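Local coordinates for protein putative glutathionylspermidine synthase (Methylobacillus flagellatus, PDB 3N6X) that probably acts as an ATP-dependent ligase of the circularly permuted ATP-grasp type, possibly joining glutathione to spermidine, at residues N99-D104 with G316-K321. Sequence-based numbering, arbitrary orientation.
Sequences NMFLHD and GVADDK
F101 and L102, from the last turns of helix 81-105, face V317 and A318 of the short, weakly bonded helix 316-319, and the two backbones come nearest where the CA atoms of L102 and A318 lie 6.8 Å apart. No hydrogen bond crosses the gap; the side chains that meet are all apolar. A318 points its methyl toward the longer helix, where it meets the whole branched end of L102: A318 CB is 3.8 Å from L102 CG, and both CD1 and CD2 touch it as well. L102 CD2 also reaches V317, ending 3.6 Å from CG1, the two side chains running alongside one another with opposite headings. In F101, chi1 of 167° sets CG anti to the backbone N, on a CB that already points toward the short helix. The ring approaches edge-on: F101 CD2 comes within 4.0 Å of A318 CB, and V317 O lies near the ring plane, a loose 4.3 Å from F101 CE2. An alanine in place of L102 would probably leave the methyl of A318 and CG1 of V317 without their closest partner here, opening a gap between the helices. This buried helix-to-helix packing joins parts of the ATP-grasp region more than 200 residues apart. Around it, F101 also packs on M330 and Y334 of helix 327-335, while L102 rests on Y141 and A318 on L164, in the loops before strand 144-151 and after strand 157-163.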
# COMPACT_ATOMS: atom_id res chain seq x y z
N ASN A 99 -9.72 1.00 11.50
CA ASN A 99 -10.05 2.34 12.03
C ASN A 99 -10.82 2.26 13.33
O ASN A 99 -10.61 3.08 14.21
CB ASN A 99 -10.82 3.18 10.98
CG ASN A 99 -9.90 3.97 10.08
OD1 ASN A 99 -8.96 4.64 10.54
ND2 ASN A 99 -10.11 3.87 8.78
N MSE A 100 -11.72 1.27 13.46
CA MSE A 100 -12.47 1.07 14.70
C MSE A 100 -11.55 0.53 15.81
O MSE A 100 -11.68 0.93 16.97
CB MSE A 100 -13.66 0.16 14.47
CG MSE A 100 -14.71 0.80 13.60
SE MSE A 100 -16.16 -0.38 13.21
CE MSE A 100 -17.09 -0.17 14.91
N PHE A 101 -10.56 -0.30 15.43
CA PHE A 101 -9.54 -0.80 16.36
C PHE A 101 -8.72 0.36 16.92
O PHE A 101 -8.53 0.44 18.13
CB PHE A 101 -8.61 -1.82 15.66
CG PHE A 101 -7.37 -2.13 16.46
CD1 PHE A 101 -7.44 -2.88 17.63
CD2 PHE A 101 -6.13 -1.65 16.06
CE1 PHE A 101 -6.29 -3.14 18.39
CE2 PHE A 101 -4.98 -1.89 16.82
CZ PHE A 101 -5.07 -2.65 17.98
N LEU A 102 -8.28 1.29 16.03
CA LEU A 102 -7.48 2.47 16.40
C LEU A 102 -8.25 3.42 17.32
O LEU A 102 -7.69 3.88 18.31
CB LEU A 102 -6.93 3.19 15.16
CG LEU A 102 -5.76 2.46 14.48
CD1 LEU A 102 -5.56 2.95 13.04
CD2 LEU A 102 -4.46 2.59 15.30
N HIS A 103 -9.54 3.64 17.07
CA HIS A 103 -10.37 4.41 17.98
C HIS A 103 -10.47 3.68 19.34
O HIS A 103 -10.38 4.31 20.39
CB HIS A 103 -11.78 4.64 17.39
CG HIS A 103 -12.70 5.32 18.33
ND1 HIS A 103 -12.72 6.70 18.45
CD2 HIS A 103 -13.54 4.79 19.26
CE1 HIS A 103 -13.59 6.97 19.41
NE2 HIS A 103 -14.11 5.86 19.93
N ASP A 104 -10.64 2.36 19.31
CA ASP A 104 -10.76 1.57 20.54
C ASP A 104 -9.48 1.59 21.41
O ASP A 104 -9.59 1.87 22.61
CB ASP A 104 -11.20 0.14 20.22
CG ASP A 104 -11.66 -0.68 21.41
OD1 ASP A 104 -12.20 -0.08 22.36
OD2 ASP A 104 -11.58 -1.91 21.35
N GLY A 316 0.45 3.52 13.51
CA GLY A 316 1.46 2.47 13.41
C GLY A 316 1.19 1.23 14.25
O GLY A 316 1.68 0.15 13.93
N VAL A 317 0.42 1.38 15.35
CA VAL A 317 0.08 0.26 16.21
C VAL A 317 -0.83 -0.76 15.48
O VAL A 317 -0.79 -1.94 15.81
CB VAL A 317 -0.50 0.73 17.58
CG1 VAL A 317 -1.91 1.32 17.44
CG2 VAL A 317 -0.49 -0.40 18.60
N ALA A 318 -1.58 -0.32 14.44
CA ALA A 318 -2.49 -1.20 13.69
C ALA A 318 -1.83 -1.96 12.52
O ALA A 318 -2.30 -3.03 12.14
CB ALA A 318 -3.69 -0.41 13.21
N ASP A 319 -0.75 -1.41 11.93
CA ASP A 319 -0.10 -2.11 10.83
C ASP A 319 1.26 -2.70 11.20
O ASP A 319 1.94 -3.24 10.33
CB ASP A 319 -0.03 -1.23 9.57
CG ASP A 319 0.88 -0.03 9.69
OD1 ASP A 319 1.36 0.24 10.81
OD2 ASP A 319 1.08 0.66 8.67
N ASP A 320 1.63 -2.64 12.50
CA ASP A 320 2.83 -3.31 13.01
C ASP A 320 2.71 -4.84 12.82
O ASP A 320 1.63 -5.40 12.96
CB ASP A 320 3.03 -2.99 14.50
CG ASP A 320 4.32 -3.56 15.05
OD1 ASP A 320 5.38 -2.93 14.85
OD2 ASP A 320 4.28 -4.68 15.61
N LYS A 321 3.84 -5.50 12.52
CA LYS A 321 3.90 -6.94 12.28
C LYS A 321 3.26 -7.78 13.41
O LYS A 321 2.64 -8.81 13.12
CB LYS A 321 5.35 -7.39 11.96
CG LYS A 321 6.13 -8.04 13.12
CD LYS A 321 6.96 -7.04 13.93
CE LYS A 321 8.21 -7.68 14.51
NZ LYS A 321 7.91 -8.68 15.56